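Local coordinates for Alpha/beta hydrolase family protein (Bacillus anthracis, PDB 3OOS) that is probably a hydrolase of the alpha/beta hydrolase fold family, with a substrate not yet identified, at residues P24-T29 with G94-S99; T117-G122 with I222-Y227; K218-P223 with N245-A250. All blocks are in the same frame, centred on the assembly; numbering follows the deposited sequence. Where two conformers were deposited one is given.

Contact 1: P24-T29 with G94-S99. With SO4 (sulfate ion), chain B.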
ATOM      1  N   PRO A  24     -10.127  16.528   5.679  1.00 12.85           N
ATOM      2  CA  PRO A  24      -8.738  16.520   6.144  1.00 12.19           C
ATOM      3  C   PRO A  24      -7.824  15.852   5.115  1.00 11.33           C
ATOM      4  O   PRO A  24      -8.269  14.941   4.412  1.00 11.02           O
ATOM      5  CB  PRO A  24      -8.798  15.675   7.416  1.00 12.36           C
ATOM      6  CG  PRO A  24     -10.210  15.767   7.874  1.00 13.03           C
ATOM      7  CD  PRO A  24     -11.035  15.870   6.638  1.00 12.98           C
ATOM      8  N   PRO A  25      -6.562  16.308   5.016  1.00 10.46           N
ATOM      9  CA  PRO A  25      -5.650  15.740   4.027  1.00  9.84           C
ATOM     10  C   PRO A  25      -5.195  14.330   4.384  1.00  9.37           C
ATOM     11  O   PRO A  25      -4.902  14.035   5.547  1.00  9.04           O
ATOM     12  CB  PRO A  25      -4.467  16.718   4.027  1.00  9.83           C
ATOM     13  CG  PRO A  25      -4.503  17.359   5.380  1.00 10.14           C
ATOM     14  CD  PRO A  25      -5.957  17.440   5.746  1.00 10.64           C
ATOM     15  N   LEU A  26      -5.162  13.470   3.371  1.00  8.87           N
ATOM     16  CA  LEU A  26      -4.709  12.098   3.526  1.00  8.48           C
ATOM     17  C   LEU A  26      -3.817  11.743   2.346  1.00  8.32           C
ATOM     18  O   LEU A  26      -4.248  11.807   1.193  1.00  8.64           O
ATOM     19  CB  LEU A  26      -5.901  11.140   3.593  1.00  8.62           C
ATOM     20  CG  LEU A  26      -5.575   9.656   3.779  1.00  8.28           C
ATOM     21  CD1 LEU A  26      -5.133   9.388   5.211  1.00 10.00           C
ATOM     22  CD2 LEU A  26      -6.783   8.805   3.437  1.00  8.97           C
ATOM     23  N   CYS A  27      -2.576  11.384   2.647  1.00  8.06           N
ATOM     24  CA  CYS A  27      -1.643  10.893   1.643  1.00  8.10           C
ATOM     25  C   CYS A  27      -1.829   9.389   1.464  1.00  8.03           C
ATOM     26  O   CYS A  27      -1.898   8.642   2.442  1.00  8.09           O
ATOM     27  CB  CYS A  27      -0.203  11.206   2.063  1.00  8.19           C
ATOM     28  SG  CYS A  27       1.062  10.645   0.913  0.90  8.38           S
ATOM     29  N   VAL A  28      -1.934   8.957   0.211  1.00  7.94           N
ATOM     30  CA  VAL A  28      -2.012   7.535  -0.122  1.00  8.14           C
ATOM     31  C   VAL A  28      -0.974   7.226  -1.187  1.00  8.34           C
ATOM     32  O   VAL A  28      -0.880   7.926  -2.192  1.00  8.59           O
ATOM     33  CB  VAL A  28      -3.411   7.126  -0.660  1.00  8.02           C
ATOM     34  CG1 VAL A  28      -3.402   5.669  -1.156  1.00  8.55           C
ATOM     35  CG2 VAL A  28      -4.483   7.329   0.404  1.00  8.11           C
ATOM     36  N   THR A  29      -0.192   6.179  -0.960  1.00  8.66           N
ATOM     37  CA  THR A  29       0.705   5.676  -1.994  1.00  9.14           C
ATOM     38  C   THR A  29       1.009   4.205  -1.740  1.00  9.54           C
ATOM     39  O   THR A  29       0.490   3.614  -0.791  1.00  9.80           O
ATOM     40  CB  THR A  29       1.995   6.551  -2.142  1.00  9.18           C
ATOM     41  OG1 THR A  29       2.635   6.264  -3.392  1.00  9.55           O
ATOM     42  CG2 THR A  29       2.971   6.325  -0.996  1.00  9.50           C
ATOM     43  N   GLY A  94      -2.757  12.664   7.188  1.00  9.00           N
ATOM     44  CA  GLY A  94      -2.839  11.231   7.442  1.00  8.66           C
ATOM     45  C   GLY A  94      -2.065  10.486   6.372  1.00  8.34           C
ATOM     46  O   GLY A  94      -1.794  11.029   5.298  1.00  8.25           O
ATOM     47  N   PHE A  95      -1.684   9.250   6.674  1.00  8.02           N
ATOM     48  CA  PHE A  95      -1.136   8.374   5.651  1.00  7.96           C
ATOM     49  C   PHE A  95      -1.841   7.030   5.672  1.00  8.07           C
ATOM     50  O   PHE A  95      -1.972   6.411   6.723  1.00  8.35           O
ATOM     51  CB  PHE A  95       0.378   8.172   5.792  1.00  7.90           C
ATOM     52  CG  PHE A  95       0.968   7.371   4.660  1.00  8.13           C
ATOM     53  CD1 PHE A  95       1.445   8.004   3.520  1.00  8.35           C
ATOM     54  CD2 PHE A  95       0.985   5.978   4.708  1.00  8.53           C
ATOM     55  CE1 PHE A  95       1.968   7.261   2.455  1.00  8.79           C
ATOM     56  CE2 PHE A  95       1.501   5.226   3.648  1.00  8.60           C
ATOM     57  CZ  PHE A  95       1.992   5.871   2.520  1.00  8.83           C
ATOM     58  N   ALA A  96      -2.274   6.586   4.495  1.00  7.97           N
ATOM     59  CA  ALA A  96      -2.932   5.299   4.341  1.00  7.97           C
ATOM     60  C   ALA A  96      -2.215   4.454   3.295  1.00  7.99           C
ATOM     61  O   ALA A  96      -1.916   4.924   2.194  1.00  8.48           O
ATOM     62  CB  ALA A  96      -4.400   5.491   3.962  1.00  7.72           C
ATOM     63  N   GLY A  97      -1.940   3.205   3.650  1.00  7.93           N
ATOM     64  CA  GLY A  97      -1.279   2.278   2.739  1.00  8.00           C
ATOM     65  C   GLY A  97      -1.748   0.852   2.938  1.00  8.05           C
ATOM     66  O   GLY A  97      -2.120   0.453   4.048  1.00  8.29           O
ATOM     67  N   HIS A  98      -1.716   0.086   1.851  1.00  8.17           N
ATOM     68  CA  HIS A  98      -2.132  -1.313   1.854  1.00  8.03           C
ATOM     69  C   HIS A  98      -0.990  -2.227   1.428  1.00  7.98           C
ATOM     70  O   HIS A  98      -0.292  -1.948   0.445  1.00  8.01           O
ATOM     71  CB  HIS A  98      -3.336  -1.514   0.931  1.00  8.17           C
ATOM     72  CG  HIS A  98      -3.903  -2.897   0.981  1.00  8.47           C
ATOM     73  ND1 HIS A  98      -4.657  -3.349   2.043  1.00  8.69           N
ATOM     74  CD2 HIS A  98      -3.814  -3.933   0.114  1.00  9.14           C
ATOM     75  CE1 HIS A  98      -5.010  -4.604   1.826  1.00  9.47           C
ATOM     76  NE2 HIS A  98      -4.510  -4.983   0.663  1.00  9.61           N
ATOM     77  N   SER A  99      -0.819  -3.315   2.178  1.00  8.16           N
ATOM     78  CA  SER A  99       0.196  -4.346   1.918  1.00  8.29           C
ATOM     79  C   SER A  99       1.596  -3.738   2.019  1.00  8.30           C
ATOM     80  O   SER A  99       1.953  -3.242   3.086  1.00  8.39           O
ATOM     81  CB  SER A  99      -0.075  -5.071   0.596  1.00  8.43           C
ATOM     82  OG  SER A  99       0.642  -6.292   0.536  1.00  9.52           O
TER
HETATM   83  S   SO4 B 278       1.480  -5.727  -2.778  0.80 18.93           S
HETATM   84  O1  SO4 B 278       2.596  -6.403  -3.430  0.80 20.01           O
HETATM   85  O2  SO4 B 278       0.628  -6.716  -2.134  0.80 18.57           O
HETATM   86  O3  SO4 B 278       1.999  -4.777  -1.801  0.80 16.84           O
HETATM   87  O4  SO4 B 278       0.708  -5.003  -3.788  0.80 19.88           O
HETATM   88  O   HOH W   1      -1.048   1.331  -0.726  1.00 15.36           O
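L26 and C27 pair with G94 and F95 as neighbouring parallel strands whose axes diverge by 32°, and three backbone hydrogen bonds join them: G94 N to P25 O, C27 N to G94 O and A96 N to C27 O, the last 2.9 Å long. Past the last of these bonds a water links the strands, giving a proton to T29 O and accepting the N-H of H98. On the face carrying L26, V28 and A96, the leucine swings its CD1 over the G94 backbone, 3.5 Å from G94 C. A96 CB sits between L26 CD2 and V28 CG2, 4.1 Å from the first and 4.0 Å from the second. The opposite face carries C27 and F95. With SG anti to the backbone N, the sulfur comes up to the ring's edge, 3.7 Å from F95 CD1, a Cys sulfur-aromatic contact. T29 CG2 lies in the ring plane beside CZ, also 3.7 Å away, while L104 and A105 of helix 100-112 cover F95 further. The two strands are central in the mixed sheet of the alpha/beta hydrolase fold, and strand 93-98 leads into a GxSxG sequence consistent with a nucleophile elbow, in which S99 takes the strained backbone conformation (phi 62°, psi -118°) between strand and helix. S99 OG donates to sulfate O2 at 2.7 Å; the ion, probably from the crystallisation liquor, is also bound by Y32 OH, H30 NE2 and A100 N. H98, one residue earlier, is held through NE2 by H260 O and through ND1 by Y227 OH.

Contact 2: T117-G122 with I222-Y227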
ATOM      1  N   THR A 117      -1.338  12.879  11.270  1.00  9.81           N
ATOM      2  CA  THR A 117      -2.560  12.919  12.077  1.00  9.93           C
ATOM      3  C   THR A 117      -2.988  11.508  12.472  1.00  9.97           C
ATOM      4  O   THR A 117      -3.647  11.311  13.501  1.00 10.38           O
ATOM      5  CB  THR A 117      -3.724  13.580  11.312  1.00  9.97           C
ATOM      6  OG1 THR A 117      -3.922  12.899  10.067  1.00  9.57           O
ATOM      7  CG2 THR A 117      -3.435  15.051  11.037  1.00 10.06           C
ATOM      8  N   LYS A 118      -2.609  10.538  11.641  1.00  9.57           N
ATOM      9  CA  LYS A 118      -2.977   9.131  11.800  1.00  9.42           C
ATOM     10  C   LYS A 118      -2.293   8.294  10.726  1.00  9.19           C
ATOM     11  O   LYS A 118      -1.834   8.827   9.712  1.00  9.06           O
ATOM     12  CB  LYS A 118      -4.497   8.947  11.660  1.00  9.50           C
ATOM     13  CG  LYS A 118      -5.039   9.190  10.239  1.00  9.87           C
ATOM     14  CD  LYS A 118      -6.544   9.410  10.227  1.00 11.00           C
ATOM     15  CE  LYS A 118      -6.896  10.840  10.614  1.00 12.13           C
ATOM     16  NZ  LYS A 118      -8.353  11.035  10.842  1.00 12.21           N
ATOM     17  N   ILE A 119      -2.239   6.984  10.953  1.00  8.95           N
ATOM     18  CA  ILE A 119      -1.931   6.035   9.882  1.00  8.89           C
ATOM     19  C   ILE A 119      -3.063   5.026   9.727  1.00  9.01           C
ATOM     20  O   ILE A 119      -3.723   4.654  10.708  1.00  9.26           O
ATOM     21  CB  ILE A 119      -0.571   5.301  10.067  1.00  8.76           C
ATOM     22  CG1 ILE A 119      -0.480   4.633  11.448  1.00  9.04           C
ATOM     23  CG2 ILE A 119       0.592   6.265   9.804  1.00  8.85           C
ATOM     24  CD1 ILE A 119       0.763   3.767  11.652  1.00  8.78           C
ATOM     25  N   ILE A 120      -3.307   4.631   8.481  1.00  8.77           N
ATOM     26  CA  ILE A 120      -4.204   3.529   8.158  1.00  9.15           C
ATOM     27  C   ILE A 120      -3.329   2.472   7.500  1.00  8.82           C
ATOM     28  O   ILE A 120      -2.605   2.767   6.547  1.00  8.93           O
ATOM     29  CB  ILE A 120      -5.368   3.967   7.237  1.00  9.31           C
ATOM     30  CG1 ILE A 120      -6.396   4.784   8.028  1.00 11.07           C
ATOM     31  CG2 ILE A 120      -6.079   2.759   6.628  1.00 10.55           C
ATOM     32  CD1 ILE A 120      -6.283   6.260   7.871  1.00 12.90           C
ATOM     33  N   VAL A 121      -3.377   1.255   8.035  1.00  8.70           N
ATOM     34  CA  VAL A 121      -2.427   0.205   7.665  1.00  8.67           C
ATOM     35  C   VAL A 121      -3.162  -1.094   7.362  1.00  8.46           C
ATOM     36  O   VAL A 121      -3.691  -1.744   8.265  1.00  8.68           O
ATOM     37  CB  VAL A 121      -1.394  -0.044   8.803  1.00  8.60           C
ATOM     38  CG1 VAL A 121      -0.320  -1.032   8.352  1.00  8.91           C
ATOM     39  CG2 VAL A 121      -0.752   1.269   9.268  1.00  9.35           C
ATOM     40  N   GLY A 122      -3.190  -1.472   6.087  1.00  8.08           N
ATOM     41  CA  GLY A 122      -3.910  -2.671   5.662  1.00  8.35           C
ATOM     42  C   GLY A 122      -3.017  -3.807   5.215  1.00  8.19           C
ATOM     43  O   GLY A 122      -2.012  -3.581   4.539  1.00  8.65           O
ATOM     44  N   ILE A 222       0.619   8.014  17.591  1.00 11.23           N
ATOM     45  CA  ILE A 222      -0.474   8.553  16.781  0.50 10.73           C
ATOM     46  C   ILE A 222      -1.609   7.540  16.603  1.00 10.85           C
ATOM     47  O   ILE A 222      -1.381   6.330  16.712  1.00 10.80           O
ATOM     48  CB  ILE A 222       0.024   9.025  15.385  0.50 10.42           C
ATOM     49  CG1 ILE A 222       0.525   7.841  14.551  0.50  9.47           C
ATOM     50  CG2 ILE A 222       1.107  10.093  15.529  0.50 10.36           C
ATOM     51  CD1 ILE A 222       1.024   8.229  13.175  0.50  7.88           C
ATOM     52  N   PRO A 223      -2.846   8.031  16.334  1.00 10.76           N
ATOM     53  CA  PRO A 223      -3.931   7.096  16.033  1.00 10.85           C
ATOM     54  C   PRO A 223      -3.551   6.198  14.862  1.00 10.70           C
ATOM     55  O   PRO A 223      -3.071   6.681  13.835  1.00 10.66           O
ATOM     56  CB  PRO A 223      -5.089   8.018  15.647  1.00 10.93           C
ATOM     57  CG  PRO A 223      -4.830   9.264  16.408  1.00 11.14           C
ATOM     58  CD  PRO A 223      -3.337   9.422  16.393  1.00 10.89           C
ATOM     59  N   SER A 224      -3.740   4.897  15.043  1.00 10.44           N
ATOM     60  CA  SER A 224      -3.329   3.917  14.051  1.00 10.34           C
ATOM     61  C   SER A 224      -4.467   2.951  13.787  1.00 10.37           C
ATOM     62  O   SER A 224      -4.897   2.223  14.683  1.00 11.30           O
ATOM     63  CB  SER A 224      -2.082   3.177  14.535  1.00 10.09           C
ATOM     64  OG  SER A 224      -1.032   4.103  14.755  1.00 10.14           O
ATOM     65  N   PHE A 225      -4.964   2.960  12.555  1.00  9.93           N
ATOM     66  CA  PHE A 225      -6.118   2.152  12.194  1.00  9.89           C
ATOM     67  C   PHE A 225      -5.666   0.987  11.327  1.00  9.74           C
ATOM     68  O   PHE A 225      -5.391   1.151  10.137  1.00  9.75           O
ATOM     69  CB  PHE A 225      -7.182   3.021  11.506  1.00  9.98           C
ATOM     70  CG  PHE A 225      -7.644   4.183  12.349  1.00 10.56           C
ATOM     71  CD1 PHE A 225      -8.687   4.030  13.258  1.00 11.47           C
ATOM     72  CD2 PHE A 225      -7.028   5.428  12.241  1.00 10.87           C
ATOM     73  CE1 PHE A 225      -9.110   5.105  14.050  1.00 12.20           C
ATOM     74  CE2 PHE A 225      -7.445   6.506  13.023  1.00 11.45           C
ATOM     75  CZ  PHE A 225      -8.487   6.344  13.929  1.00 11.83           C
ATOM     76  N   ILE A 226      -5.563  -0.179  11.957  1.00  9.62           N
ATOM     77  CA  ILE A 226      -5.042  -1.383  11.312  1.00  9.34           C
ATOM     78  C   ILE A 226      -6.212  -2.231  10.831  1.00  9.34           C
ATOM     79  O   ILE A 226      -7.216  -2.350  11.522  1.00  9.48           O
ATOM     80  CB  ILE A 226      -4.161  -2.218  12.298  1.00  9.52           C
ATOM     81  CG1 ILE A 226      -3.258  -1.320  13.169  1.00  9.21           C
ATOM     82  CG2 ILE A 226      -3.361  -3.294  11.560  1.00  9.15           C
ATOM     83  CD1 ILE A 226      -2.349  -0.342  12.399  1.00  9.33           C
ATOM     84  N   TYR A 227      -6.096  -2.810   9.640  1.00  9.19           N
ATOM     85  CA  TYR A 227      -7.138  -3.709   9.138  1.00  9.28           C
ATOM     86  C   TYR A 227      -6.513  -4.809   8.291  1.00  9.35           C
ATOM     87  O   TYR A 227      -5.387  -4.669   7.808  1.00  9.35           O
ATOM     88  CB  TYR A 227      -8.213  -2.944   8.335  1.00  9.37           C
ATOM     89  CG  TYR A 227      -7.748  -2.534   6.952  1.00  9.42           C
ATOM     90  CD1 TYR A 227      -7.828  -3.423   5.877  1.00  9.76           C
ATOM     91  CD2 TYR A 227      -7.211  -1.266   6.723  1.00  9.66           C
ATOM     92  CE1 TYR A 227      -7.384  -3.064   4.613  1.00  9.93           C
ATOM     93  CE2 TYR A 227      -6.772  -0.892   5.456  1.00  9.94           C
ATOM     94  CZ  TYR A 227      -6.860  -1.799   4.408  1.00  9.70           C
ATOM     95  OH  TYR A 227      -6.414  -1.449   3.155  1.00 10.56           O
TER
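I222 reaches across to I119 before the strands pair: in one of its two conformers, CD1 comes to 3.9 Å from I119 CG2, the two side chains crossing at about a right angle. P223 rests its CD against T117 O, and its carbonyl oxygen accepts I119 N at 3.0 Å, starting the ladder. S224 turns its hydroxyl back to I222 O, donating from above the carbonyl plane, while the same OG touches I119 CG1 at 3.4 Å. F225 N then binds I119 O in a nearly straight bond of 2.8 Å, and F225 O receives V121 N. This regular parallel pairing, with the axes only 8° apart, joins strands 118-122 and 224-227 in the central sheet of the alpha/beta hydrolase fold. The F225 ring presents its edge to K118 CB, while F225 CB meets I120 CG1. K118 sends its ammonium group on to T277 O and Y50 OH. On the other face I226 lies side by side with V121, CD1 3.7 Å from V121 CB; helix 237-246 packs on I226 and helix 100-112 on V121. Y227 N closes the ladder on V121 O. The tyrosine ring folds over G122, whose CA makes a CH-pi contact 3.4 Å from the ring centroid, and I120 CG2 meets the ring's edge at CE2.

Contact 3: K218-P223 with N245-A250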
ATOM      1  N   LYS A 218       6.292   0.373  19.383  1.00 10.54           N
ATOM      2  CA  LYS A 218       5.891   0.613  20.768  0.50 10.87           C
ATOM      3  C   LYS A 218       5.972   2.098  21.131  1.00 10.98           C
ATOM      4  O   LYS A 218       5.409   2.537  22.140  1.00 11.10           O
ATOM      5  CB  LYS A 218       6.754  -0.225  21.719  0.50 10.99           C
ATOM      6  CG  LYS A 218       6.639  -1.730  21.494  0.50 11.61           C
ATOM      7  CD  LYS A 218       7.618  -2.512  22.359  0.50 12.79           C
ATOM      8  CE  LYS A 218       7.204  -3.972  22.470  0.50 13.71           C
ATOM      9  NZ  LYS A 218       8.273  -4.822  23.058  0.50 14.58           N
ATOM     10  N   PHE A 219       6.672   2.870  20.302  1.00 10.89           N
ATOM     11  CA  PHE A 219       6.865   4.298  20.549  1.00 11.22           C
ATOM     12  C   PHE A 219       6.106   5.182  19.556  1.00 11.29           C
ATOM     13  O   PHE A 219       6.257   6.407  19.559  1.00 11.67           O
ATOM     14  CB  PHE A 219       8.362   4.630  20.595  1.00 11.22           C
ATOM     15  CG  PHE A 219       9.108   3.848  21.640  1.00 11.62           C
ATOM     16  CD1 PHE A 219       9.082   4.247  22.972  1.00 12.14           C
ATOM     17  CD2 PHE A 219       9.800   2.686  21.302  1.00 12.04           C
ATOM     18  CE1 PHE A 219       9.751   3.515  23.950  1.00 12.44           C
ATOM     19  CE2 PHE A 219      10.476   1.950  22.275  1.00 12.27           C
ATOM     20  CZ  PHE A 219      10.451   2.364  23.598  1.00 12.17           C
ATOM     21  N   VAL A 220       5.283   4.546  18.724  1.00 11.29           N
ATOM     22  CA  VAL A 220       4.372   5.244  17.816  1.00 11.60           C
ATOM     23  C   VAL A 220       3.107   5.613  18.599  1.00 11.78           C
ATOM     24  O   VAL A 220       2.391   4.735  19.092  1.00 12.22           O
ATOM     25  CB  VAL A 220       4.039   4.375  16.572  1.00 11.35           C
ATOM     26  CG1 VAL A 220       2.905   4.992  15.744  1.00 11.42           C
ATOM     27  CG2 VAL A 220       5.292   4.181  15.711  1.00 12.13           C
ATOM     28  N   LYS A 221       2.842   6.915  18.712  1.00 11.83           N
ATOM     29  CA  LYS A 221       1.814   7.421  19.625  1.00 12.14           C
ATOM     30  C   LYS A 221       0.569   7.966  18.919  1.00 11.76           C
ATOM     31  O   LYS A 221      -0.422   8.311  19.570  1.00 12.60           O
ATOM     32  CB  LYS A 221       2.405   8.492  20.560  1.00 12.77           C
ATOM     33  CG  LYS A 221       3.691   8.085  21.311  1.00 14.11           C
ATOM     34  CD  LYS A 221       3.603   6.718  22.011  1.00 16.40           C
ATOM     35  CE  LYS A 221       2.596   6.685  23.160  1.00 17.80           C
ATOM     36  NZ  LYS A 221       2.950   7.595  24.289  1.00 19.41           N
ATOM     37  N   ILE A 222       0.619   8.014  17.591  1.00 11.23           N
ATOM     38  CA  ILE A 222      -0.474   8.553  16.781  0.50 10.73           C
ATOM     39  C   ILE A 222      -1.609   7.540  16.603  1.00 10.85           C
ATOM     40  O   ILE A 222      -1.381   6.330  16.712  1.00 10.80           O
ATOM     41  CB  ILE A 222       0.024   9.025  15.385  0.50 10.42           C
ATOM     42  CG1 ILE A 222       0.525   7.841  14.551  0.50  9.47           C
ATOM     43  CG2 ILE A 222       1.107  10.093  15.529  0.50 10.36           C
ATOM     44  CD1 ILE A 222       1.024   8.229  13.175  0.50  7.88           C
ATOM     45  N   PRO A 223      -2.846   8.031  16.334  1.00 10.76           N
ATOM     46  CA  PRO A 223      -3.931   7.096  16.033  1.00 10.85           C
ATOM     47  C   PRO A 223      -3.551   6.198  14.862  1.00 10.70           C
ATOM     48  O   PRO A 223      -3.071   6.681  13.835  1.00 10.66           O
ATOM     49  CB  PRO A 223      -5.089   8.018  15.647  1.00 10.93           C
ATOM     50  CG  PRO A 223      -4.830   9.264  16.408  1.00 11.14           C
ATOM     51  CD  PRO A 223      -3.337   9.422  16.393  1.00 10.89           C
ATOM     52  N   ASN A 245      -1.330  -4.717  18.247  1.00 10.53           N
ATOM     53  CA  ASN A 245      -0.919  -4.921  19.634  1.00 11.15           C
ATOM     54  C   ASN A 245       0.273  -4.046  20.033  1.00 11.26           C
ATOM     55  O   ASN A 245       0.303  -3.483  21.134  1.00 11.31           O
ATOM     56  CB  ASN A 245      -0.604  -6.393  19.906  1.00 11.46           C
ATOM     57  CG  ASN A 245      -0.074  -6.619  21.308  1.00 12.52           C
ATOM     58  OD1 ASN A 245      -0.827  -6.582  22.286  1.00 14.51           O
ATOM     59  ND2 ASN A 245       1.232  -6.834  21.417  1.00 11.74           N
ATOM     60  N   LEU A 246       1.246  -3.931  19.133  1.00 11.20           N
ATOM     61  CA  LEU A 246       2.493  -3.223  19.433  1.00 11.41           C
ATOM     62  C   LEU A 246       2.310  -1.710  19.539  1.00 11.57           C
ATOM     63  O   LEU A 246       2.904  -1.068  20.407  1.00 11.63           O
ATOM     64  CB  LEU A 246       3.573  -3.565  18.400  1.00 11.26           C
ATOM     65  CG  LEU A 246       4.136  -4.990  18.452  1.00 11.63           C
ATOM     66  CD1 LEU A 246       5.063  -5.237  17.273  1.00 11.91           C
ATOM     67  CD2 LEU A 246       4.845  -5.276  19.778  1.00 13.05           C
ATOM     68  N   ILE A 247       1.484  -1.149  18.661  1.00 11.51           N
ATOM     69  CA  ILE A 247       1.214   0.288  18.672  1.00 11.91           C
ATOM     70  C   ILE A 247       0.231   0.612  19.805  1.00 12.60           C
ATOM     71  O   ILE A 247      -0.878   0.081  19.826  1.00 12.72           O
ATOM     72  CB  ILE A 247       0.656   0.766  17.312  1.00 11.42           C
ATOM     73  CG1 ILE A 247       1.680   0.514  16.197  1.00 11.10           C
ATOM     74  CG2 ILE A 247       0.284   2.248  17.375  1.00 11.58           C
ATOM     75  CD1 ILE A 247       1.143   0.765  14.794  1.00 10.91           C
ATOM     76  N   PRO A 248       0.641   1.479  20.754  1.00 13.49           N
ATOM     77  CA  PRO A 248      -0.178   1.758  21.942  1.00 14.27           C
ATOM     78  C   PRO A 248      -1.607   2.231  21.656  1.00 14.91           C
ATOM     79  O   PRO A 248      -2.533   1.803  22.347  1.00 15.52           O
ATOM     80  CB  PRO A 248       0.610   2.857  22.666  1.00 14.36           C
ATOM     81  CG  PRO A 248       2.009   2.665  22.239  1.00 14.51           C
ATOM     82  CD  PRO A 248       1.963   2.130  20.833  1.00 13.39           C
ATOM     83  N   ASN A 249      -1.789   3.092  20.655  1.00 15.14           N
ATOM     84  CA  ASN A 249      -3.107   3.675  20.381  1.00 15.74           C
ATOM     85  C   ASN A 249      -3.761   3.146  19.100  1.00 15.81           C
ATOM     86  O   ASN A 249      -4.449   3.887  18.388  1.00 16.92           O
ATOM     87  CB  ASN A 249      -3.024   5.208  20.355  1.00 15.94           C
ATOM     88  CG  ASN A 249      -2.445   5.789  21.637  1.00 16.60           C
ATOM     89  OD1 ASN A 249      -1.428   6.487  21.613  1.00 18.20           O
ATOM     90  ND2 ASN A 249      -3.086   5.501  22.761  1.00 16.85           N
ATOM     91  N   ALA A 250      -3.554   1.862  18.815  1.00 15.11           N
ATOM     92  CA  ALA A 250      -4.081   1.254  17.588  1.00 14.33           C
ATOM     93  C   ALA A 250      -5.427   0.572  17.777  1.00 14.01           C
ATOM     94  O   ALA A 250      -5.735   0.075  18.860  1.00 14.35           O
ATOM     95  CB  ALA A 250      -3.076   0.261  17.010  1.00 14.03           C
TER
HETATM   96  O   HOH W   2      -0.261   4.980  18.969  1.00 15.57           O
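The crossover that carries the chain from strand 224-229 through helix 237-246 to strand 250-255, a beta-alpha-beta unit of the alpha/beta hydrolase fold, here packs its helix exit against the loop that leads into its first strand. K218 lies over the last turn of the helix, its CA making a C-H...O contact of 3.4 Å with L246 O. Deeper in, V220 CG1 meets I247 CG2 at 4.1 Å; helix 100-112 covers this pair through A109 and T110 on V220 and L106 on I247. P248, second residue of the type I turn from I247 to A250, points into the loop and sets its ring against two carbonyls, CG 3.4 Å from K218 O and CD 3.2 Å from V220 O. The K221 side chain crosses that of P248 at about a right angle. Q113 also holds the loop, its side chain bonding to F219 O and K221 N. Between loop and turn a single water is within bonding distance of three backbone atoms: it lies 2.7 Å from V220 O and 2.9 Å from I222 O, and accepts the N-H of N249, with N at 3.0 Å.

In the fold
From the N terminus, contact 1 forms first: strand 25-28 meets strand 93-98, enclosing 64 residues that include strand 51-55 and helix 74-87. Contact 2 opens only after contact 1 has closed, and spans 99 residues, nearly half of them helical, before strand 224-229 returns beside strand 116-122. Contact 3 is a short closure that starts where contact 2 ends; the two share I222 and P223, and their segments pack through S224 against I247 and A250. Strands 93-98 and 116-122 lie side by side, so contacts 1 and 2 continue across one sheet, joined by a probable hydrogen bond from S99 N to G122 O. Contacts 1 and 3 do not touch, their centres about 17 Å apart.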